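Local coordinates for EmGH1 (Erythrobacter marinus, PDB 5Z87), which probably hydrolyses beta-glucosidic bonds as a family 3 glycosyl hydrolase, and may also act on xylosides and arabinofuranosides, at residues 41-46 against 220-224; 145-150 against 193-198; 190-194 against 538-542. All coordinates share one frame. Residue numbers count along the deposited sequence, not the author numbering.

Contact 1 (41-46 against 220-224); sequences LSPARR and AEYLP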
loop_
_atom_site.group_PDB
_atom_site.type_symbol
_atom_site.label_atom_id
_atom_site.label_comp_id
_atom_site.label_asym_id
_atom_site.label_seq_id
_atom_site.Cartn_x
_atom_site.Cartn_y
_atom_site.Cartn_z
ATOM N N LEU A 41 44.257 -23.322 -9.734
ATOM C CA LEU A 41 43.510 -23.336 -8.486
ATOM C C LEU A 41 42.169 -22.616 -8.643
ATOM O O LEU A 41 41.972 -21.788 -9.541
ATOM C CB LEU A 41 44.313 -22.668 -7.374
ATOM C CG LEU A 41 44.916 -23.492 -6.242
ATOM C CD1 LEU A 41 45.439 -22.547 -5.167
ATOM C CD2 LEU A 41 43.903 -24.461 -5.666
ATOM N N SER A 42 41.248 -22.929 -7.733
ATOM C CA SER A 42 39.938 -22.297 -7.744
ATOM C C SER A 42 40.047 -20.849 -7.270
ATOM O O SER A 42 40.946 -20.508 -6.494
ATOM C CB SER A 42 38.961 -23.052 -6.843
ATOM O OG SER A 42 39.206 -22.728 -5.487
ATOM N N PRO A 43 39.146 -19.976 -7.738
ATOM C CA PRO A 43 39.176 -18.573 -7.282
ATOM C C PRO A 43 39.164 -18.430 -5.778
ATOM O O PRO A 43 39.885 -17.584 -5.229
ATOM C CB PRO A 43 37.910 -17.980 -7.917
ATOM C CG PRO A 43 37.756 -18.754 -9.192
ATOM C CD PRO A 43 38.234 -20.169 -8.878
ATOM N N ALA A 44 38.358 -19.246 -5.093
ATOM C CA ALA A 44 38.278 -19.183 -3.638
ATOM C C ALA A 44 39.615 -19.540 -2.995
ATOM O O ALA A 44 40.054 -18.885 -2.046
ATOM C CB ALA A 44 37.169 -20.122 -3.146
ATOM N N ARG A 45 40.282 -20.574 -3.503
ATOM C CA ARG A 45 41.558 -20.966 -2.917
ATOM C C ARG A 45 42.649 -19.954 -3.241
ATOM O O ARG A 45 43.477 -19.637 -2.380
ATOM C CB ARG A 45 41.917 -22.380 -3.369
ATOM C CG ARG A 45 40.975 -23.408 -2.714
ATOM C CD ARG A 45 41.164 -24.831 -3.216
ATOM N NE ARG A 45 42.400 -25.424 -2.713
ATOM C CZ ARG A 45 42.877 -26.599 -3.111
ATOM N NH1 ARG A 45 42.217 -27.311 -4.019
ATOM N NH2 ARG A 45 44.013 -27.058 -2.607
ATOM N N ARG A 46 42.631 -19.377 -4.447
ATOM C CA ARG A 46 43.593 -18.322 -4.744
ATOM C C ARG A 46 43.350 -17.102 -3.872
ATOM O O ARG A 46 44.303 -16.435 -3.452
ATOM C CB ARG A 46 43.556 -17.953 -6.229
ATOM C CG ARG A 46 43.948 -19.110 -7.143
ATOM C CD ARG A 46 43.758 -18.773 -8.613
ATOM N NE ARG A 46 44.677 -17.720 -9.027
ATOM C CZ ARG A 46 44.717 -17.195 -10.246
ATOM N NH1 ARG A 46 43.880 -17.617 -11.185
ATOM N NH2 ARG A 46 45.592 -16.236 -10.520
ATOM N N ALA A 220 30.275 -21.457 -14.054
ATOM C CA ALA A 220 31.565 -22.115 -14.239
ATOM C C ALA A 220 32.525 -21.646 -13.154
ATOM O O ALA A 220 32.277 -20.651 -12.463
ATOM C CB ALA A 220 32.147 -21.845 -15.636
ATOM N N GLU A 221 33.635 -22.380 -13.007
ATOM C CA GLU A 221 34.613 -22.012 -11.984
ATOM C C GLU A 221 35.168 -20.621 -12.248
ATOM O O GLU A 221 35.292 -19.805 -11.325
ATOM C CB GLU A 221 35.740 -23.045 -11.924
ATOM C CG GLU A 221 36.814 -22.715 -10.899
ATOM C CD GLU A 221 37.976 -23.712 -10.866
ATOM O OE1 GLU A 221 38.606 -23.980 -11.918
ATOM O OE2 GLU A 221 38.275 -24.213 -9.767
ATOM N N TYR A 222 35.472 -20.328 -13.511
ATOM C CA TYR A 222 35.939 -19.030 -13.972
ATOM C C TYR A 222 34.992 -18.509 -15.043
ATOM O O TYR A 222 34.482 -19.290 -15.855
ATOM C CB TYR A 222 37.367 -19.131 -14.566
ATOM C CG TYR A 222 38.470 -19.232 -13.542
ATOM C CD1 TYR A 222 39.102 -18.088 -13.060
ATOM C CD2 TYR A 222 38.881 -20.465 -13.056
ATOM C CE1 TYR A 222 40.109 -18.169 -12.121
ATOM C CE2 TYR A 222 39.895 -20.561 -12.117
ATOM C CZ TYR A 222 40.500 -19.415 -11.655
ATOM O OH TYR A 222 41.493 -19.511 -10.719
ATOM N N LEU A 223 34.789 -17.190 -15.069
ATOM C CA LEU A 223 34.053 -16.581 -16.170
ATOM C C LEU A 223 34.779 -16.842 -17.484
ATOM O O LEU A 223 36.004 -16.702 -17.553
ATOM C CB LEU A 223 33.905 -15.069 -15.982
ATOM C CG LEU A 223 32.992 -14.550 -14.874
ATOM C CD1 LEU A 223 32.638 -13.106 -15.178
ATOM C CD2 LEU A 223 31.745 -15.406 -14.735
ATOM N N PRO A 224 34.064 -17.214 -18.542
ATOM C CA PRO A 224 34.681 -17.241 -19.870
ATOM C C PRO A 224 35.154 -15.850 -20.258
ATOM O O PRO A 224 34.832 -14.841 -19.626
ATOM C CB PRO A 224 33.556 -17.734 -20.788
ATOM C CG PRO A 224 32.566 -18.400 -19.852
ATOM C CD PRO A 224 32.649 -17.615 -18.577
#
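Glu221 opens the contact: its CB points at 41-46 and its extended side chain runs past Pro43, with Glu221 CG 3.5 Å from Pro43 CD, to bring OE2 within 3.2 Å of Ser42 CB. Its carbonyl O also lies 3.4 Å from Pro43 CG. Tyr222 follows and does the polar work. Its hydroxyl donates to the carbonyl of Leu41 (Tyr222 OH to Leu41 O, 2.6 Å) and accepts from Arg46 (Arg46 NH1 to Tyr222 OH, 3.1 Å); that guanidinium is also salt-bridged to Asp387. Pro43 lies over one face of the tyrosine ring in a CH-pi contact, CG 3.9 Å from the centroid. Pro43 also touches Phe381 and Lys382 of helix 366-382. The loop between helix 201-216 and strand 229-235 thus holds the first turn of helix 43-51, a turn with a classic N-cap: Ser42 OG accepts from Arg45 N at 3.1 Å, and Pro43 occupies N1.

Contact 2 (145-150 against 193-198); sequences QAMAMA and SEETWG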
loop_
_atom_site.group_PDB
_atom_site.type_symbol
_atom_site.label_atom_id
_atom_site.label_comp_id
_atom_site.label_asym_id
_atom_site.label_seq_id
_atom_site.Cartn_x
_atom_site.Cartn_y
_atom_site.Cartn_z
ATOM N N GLN A 145 14.278 -1.353 -23.385
ATOM C CA GLN A 145 14.312 -1.281 -21.933
ATOM C C GLN A 145 13.865 -2.611 -21.318
ATOM O O GLN A 145 13.247 -3.456 -21.972
ATOM C CB GLN A 145 13.442 -0.115 -21.457
ATOM C CG GLN A 145 13.460 0.164 -19.956
ATOM C CD GLN A 145 14.864 0.408 -19.410
ATOM O OE1 GLN A 145 15.694 -0.506 -19.340
ATOM N NE2 GLN A 145 15.121 1.637 -18.993
ATOM N N ALA A 146 14.207 -2.806 -20.042
ATOM C CA ALA A 146 13.991 -4.107 -19.408
ATOM C C ALA A 146 12.505 -4.510 -19.415
ATOM O O ALA A 146 12.157 -5.646 -19.764
ATOM C CB ALA A 146 14.567 -4.082 -17.987
ATOM N N MET A 147 11.609 -3.588 -19.057
ATOM C CA MET A 147 10.182 -3.931 -19.070
ATOM C C MET A 147 9.686 -4.220 -20.484
ATOM O O MET A 147 8.867 -5.125 -20.684
ATOM C CB MET A 147 9.344 -2.815 -18.447
ATOM C CG MET A 147 7.866 -3.210 -18.280
ATOM S SD MET A 147 7.083 -2.236 -16.993
ATOM C CE MET A 147 7.493 -3.165 -15.513
ATOM N N ALA A 148 10.167 -3.469 -21.479
ATOM C CA ALA A 148 9.841 -3.791 -22.868
ATOM C C ALA A 148 10.254 -5.214 -23.206
ATOM O O ALA A 148 9.457 -6.004 -23.733
ATOM C CB ALA A 148 10.522 -2.800 -23.815
ATOM N N MET A 149 11.494 -5.571 -22.887
ATOM C CA MET A 149 11.975 -6.906 -23.230
ATOM C C MET A 149 11.201 -7.982 -22.490
ATOM O O MET A 149 11.074 -9.112 -22.990
ATOM C CB MET A 149 13.466 -7.020 -22.931
ATOM C CG MET A 149 14.353 -6.177 -23.852
ATOM S SD MET A 149 16.067 -6.736 -23.750
ATOM C CE MET A 149 16.631 -5.911 -22.275
ATOM N N ALA A 150 10.685 -7.663 -21.296
ATOM C CA ALA A 150 9.859 -8.632 -20.577
ATOM C C ALA A 150 8.585 -8.964 -21.344
ATOM O O ALA A 150 8.012 -10.046 -21.148
ATOM C CB ALA A 150 9.505 -8.102 -19.180
ATOM N N SER A 193 9.931 1.634 -12.354
ATOM C CA SER A 193 9.216 0.466 -12.865
ATOM C C SER A 193 9.856 -0.104 -14.137
ATOM O O SER A 193 9.994 -1.328 -14.277
ATOM C CB SER A 193 7.751 0.823 -13.132
ATOM O OG SER A 193 7.095 1.248 -11.949
ATOM N N GLU A 194 10.250 0.766 -15.075
ATOM C CA GLU A 194 10.739 0.288 -16.370
ATOM C C GLU A 194 12.000 -0.566 -16.253
ATOM O O GLU A 194 12.285 -1.358 -17.160
ATOM C CB GLU A 194 11.019 1.477 -17.274
ATOM C CG GLU A 194 12.177 2.320 -16.759
ATOM C CD GLU A 194 12.338 3.614 -17.520
ATOM O OE1 GLU A 194 13.189 3.681 -18.429
ATOM O OE2 GLU A 194 11.601 4.563 -17.208
ATOM N N GLU A 195 12.759 -0.426 -15.161
ATOM C CA GLU A 195 13.971 -1.213 -14.988
ATOM C C GLU A 195 13.697 -2.664 -14.631
ATOM O O GLU A 195 14.640 -3.471 -14.670
ATOM C CB GLU A 195 14.849 -0.624 -13.893
ATOM C CG GLU A 195 15.125 0.832 -14.029
ATOM C CD GLU A 195 16.068 1.293 -12.937
ATOM O OE1 GLU A 195 16.123 2.520 -12.682
ATOM O OE2 GLU A 195 16.729 0.406 -12.328
ATOM N N THR A 196 12.453 -3.007 -14.276
ATOM C CA THR A 196 12.109 -4.337 -13.804
ATOM C C THR A 196 11.512 -5.158 -14.931
ATOM O O THR A 196 11.173 -4.647 -15.996
ATOM C CB THR A 196 11.104 -4.278 -12.648
ATOM O OG1 THR A 196 9.800 -3.941 -13.164
ATOM C CG2 THR A 196 11.544 -3.289 -11.616
ATOM N N TRP A 197 11.342 -6.448 -14.654
ATOM C CA TRP A 197 10.717 -7.379 -15.578
ATOM C C TRP A 197 9.265 -7.667 -15.214
ATOM O O TRP A 197 8.712 -8.697 -15.608
ATOM C CB TRP A 197 11.561 -8.656 -15.659
ATOM C CG TRP A 197 12.911 -8.316 -16.281
ATOM C CD1 TRP A 197 13.930 -7.632 -15.686
ATOM C CD2 TRP A 197 13.332 -8.554 -17.638
ATOM N NE1 TRP A 197 14.966 -7.454 -16.569
ATOM C CE2 TRP A 197 14.631 -8.021 -17.770
ATOM C CE3 TRP A 197 12.747 -9.195 -18.742
ATOM C CZ2 TRP A 197 15.356 -8.102 -18.969
ATOM C CZ3 TRP A 197 13.474 -9.282 -19.923
ATOM C CH2 TRP A 197 14.762 -8.736 -20.027
ATOM N N GLY A 198 8.627 -6.771 -14.490
ATOM C CA GLY A 198 7.202 -6.868 -14.291
ATOM C C GLY A 198 6.834 -7.236 -12.872
ATOM O O GLY A 198 7.629 -7.118 -11.936
#
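A short helix packs here against the loop that leads into helix 201-216; both segments belong to the N-terminal, TIM-barrel-related domain, at its buried boundary with the C-terminal domain. All eleven touching residues are buried, and 499 Å² is covered between the two segments. At the start of the helix the loop meets its first turn through polar groups: Met147 N donates to Glu194 O at 3.0 Å, while Gln145 NE2 donates to Glu194 OE1 at 2.9 Å. Gln145, the N-cap residue, also bonds through OE1 to Ala146 N (2.8 Å), and both Gln145 NE2 and Glu194 OE1 have a further partner in the backbone of Gly451. Met147 reaches along the loop, its CE 3.3 Å from Ser193 O and 3.4 Å from Thr196 OG1. Thr196 in turn ties back to its own segment, OG1 donating to Ser193 O at 2.8 Å. Trp197 supplies the apolar part, its indole lying along the helix: Ala150 CB is 3.4 Å from Trp197 CE3, Met149 CB 3.6 Å from Trp197 CH2, and Ala146 CB 3.9 Å from Trp197 CE2. The indole also touches Val204, Ser207 and Ile211 of helix 201-216 and Val158 of helix 155-171, whereas Met147 and Ala148 meet Phe601 of strand 596-601, in the sheet of the C-terminal domain.

Contact 3 (190-194 against 538-542); sequences WGRSE and TAREA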
loop_
_atom_site.group_PDB
_atom_site.type_symbol
_atom_site.label_atom_id
_atom_site.label_comp_id
_atom_site.label_asym_id
_atom_site.label_seq_id
_atom_site.Cartn_x
_atom_site.Cartn_y
_atom_site.Cartn_z
ATOM N N TRP A 190 5.940 3.960 -9.225
ATOM C CA TRP A 190 7.387 3.991 -9.046
ATOM C C TRP A 190 8.105 4.383 -10.334
ATOM O O TRP A 190 7.948 3.724 -11.370
ATOM C CB TRP A 190 7.844 2.611 -8.587
ATOM C CG TRP A 190 9.241 2.543 -8.024
ATOM C CD1 TRP A 190 9.893 3.495 -7.289
ATOM C CD2 TRP A 190 10.137 1.441 -8.146
ATOM N NE1 TRP A 190 11.148 3.037 -6.944
ATOM C CE2 TRP A 190 11.311 1.775 -7.453
ATOM C CE3 TRP A 190 10.054 0.190 -8.771
ATOM C CZ2 TRP A 190 12.397 0.906 -7.373
ATOM C CZ3 TRP A 190 11.131 -0.666 -8.687
ATOM C CH2 TRP A 190 12.279 -0.309 -7.985
ATOM N N GLY A 191 8.900 5.451 -10.261
ATOM C CA GLY A 191 9.640 5.936 -11.415
ATOM C C GLY A 191 10.645 4.947 -11.987
ATOM O O GLY A 191 11.094 5.139 -13.122
ATOM N N ARG A 192 10.984 3.887 -11.248
ATOM C CA ARG A 192 11.933 2.887 -11.705
ATOM C C ARG A 192 11.264 1.628 -12.223
ATOM O O ARG A 192 11.962 0.642 -12.500
ATOM C CB ARG A 192 12.917 2.529 -10.585
ATOM C CG ARG A 192 13.656 3.745 -10.027
ATOM C CD ARG A 192 14.801 3.341 -9.125
ATOM N NE ARG A 192 15.920 2.824 -9.899
ATOM C CZ ARG A 192 17.141 2.606 -9.418
ATOM N NH1 ARG A 192 17.400 2.863 -8.147
ATOM N NH2 ARG A 192 18.104 2.132 -10.217
ATOM N N SER A 193 9.931 1.634 -12.354
ATOM C CA SER A 193 9.216 0.466 -12.865
ATOM C C SER A 193 9.856 -0.104 -14.137
ATOM O O SER A 193 9.994 -1.328 -14.277
ATOM C CB SER A 193 7.751 0.823 -13.132
ATOM O OG SER A 193 7.095 1.248 -11.949
ATOM N N GLU A 194 10.250 0.766 -15.075
ATOM C CA GLU A 194 10.739 0.288 -16.370
ATOM C C GLU A 194 12.000 -0.566 -16.253
ATOM O O GLU A 194 12.285 -1.358 -17.160
ATOM C CB GLU A 194 11.019 1.477 -17.274
ATOM C CG GLU A 194 12.177 2.320 -16.759
ATOM C CD GLU A 194 12.338 3.614 -17.520
ATOM O OE1 GLU A 194 13.189 3.681 -18.429
ATOM O OE2 GLU A 194 11.601 4.563 -17.208
ATOM N N THR A 538 9.265 11.952 -17.027
ATOM C CA THR A 538 8.051 11.694 -16.252
ATOM C C THR A 538 8.092 10.360 -15.511
ATOM O O THR A 538 7.401 10.211 -14.496
ATOM C CB THR A 538 6.805 11.783 -17.144
ATOM O OG1 THR A 538 6.870 10.834 -18.213
ATOM C CG2 THR A 538 6.697 13.194 -17.740
ATOM N N ALA A 539 8.890 9.404 -15.984
ATOM C CA ALA A 539 9.274 8.218 -15.224
ATOM C C ALA A 539 10.794 8.242 -15.123
ATOM O O ALA A 539 11.491 8.128 -16.140
ATOM C CB ALA A 539 8.790 6.929 -15.891
ATOM N N ARG A 540 11.309 8.434 -13.916
ATOM C CA ARG A 540 12.748 8.372 -13.730
ATOM C C ARG A 540 13.039 8.052 -12.275
ATOM O O ARG A 540 12.168 8.120 -11.403
ATOM C CB ARG A 540 13.439 9.674 -14.149
ATOM C CG ARG A 540 13.251 10.828 -13.178
ATOM C CD ARG A 540 14.129 12.014 -13.547
ATOM N NE ARG A 540 15.527 11.638 -13.778
ATOM C CZ ARG A 540 16.188 11.879 -14.908
ATOM N NH1 ARG A 540 15.579 12.500 -15.914
ATOM N NH2 ARG A 540 17.457 11.511 -15.032
ATOM N N GLU A 541 14.287 7.690 -12.040
ATOM C CA GLU A 541 14.796 7.464 -10.700
ATOM C C GLU A 541 14.851 8.787 -9.939
ATOM O O GLU A 541 15.504 9.734 -10.382
ATOM C CB GLU A 541 16.185 6.835 -10.801
ATOM C CG GLU A 541 16.931 6.661 -9.485
ATOM C CD GLU A 541 18.318 6.067 -9.698
ATOM O OE1 GLU A 541 18.730 5.882 -10.865
ATOM O OE2 GLU A 541 18.997 5.790 -8.697
ATOM N N ALA A 542 14.163 8.862 -8.802
ATOM C CA ALA A 542 14.221 10.055 -7.956
ATOM C C ALA A 542 15.494 9.995 -7.121
ATOM O O ALA A 542 15.574 9.213 -6.166
ATOM C CB ALA A 542 12.987 10.145 -7.055
HETATM O O HOH W 1 11.220 6.762 -18.305
#
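No direct hydrogen bond joins these two loops; close backbone packing, a water and opposite charges do. The backbones meet at Gly191, in the type I turn from Trp190 to Ser193: its CA is 4.5 Å from Ala539 CA and makes a CA-H...O contact with Arg540 O (Gly191 CA to Arg540 O, 3.3 Å). A CB on Gly191 would clash with that oxygen. One water bridges the loops, 2.5 Å from Glu194 OE2 and 2.6 Å from Ala539 O; Glu194 OE1 is bonded to Gln145 NE2. The charged pair is Arg192 NH1 and Glu541 OE2, 3.4 Å apart, with the oxygen over a face of the guanidinium. Each charge has a stronger partner elsewhere, Arg192 in Glu195 and Glu541 in the Tyr452 hydroxyl. Both line the pocket that holds dithiothreitol, probably from the crystallisation liquor, to which Arg192 NH2 donates. Because Arg192 comes from the N-terminal domain and Glu541 from the C-terminal one, the pocket lies between the domains. With no N-H directed at Glu541 OE2, the charges attract without a directional bond.

Overall arrangement
Contacts 2 and 3 form one buried cluster, their centres 11 Å apart: they share Ser193 and Glu194, and Thr196 CG2 packs 4.0 Å from Trp190 CZ3. Glu194 serves both, bonding to Gln145 and Met147 in contact 2 and reaching Ala539 through water in contact 3. The dithiothreitol pocket lies beside this cluster; the nearest atoms of the ligand are about 3 Å from the Arg192 side chain and about 5 Å from that of Glu195. Contact 1 stands apart at the periphery, its centre 32 Å from that of contact 2 and 38 Å from that of contact 3. Helix 201-216 spans the interval, beginning just after 193-198 and ending just before 220-224.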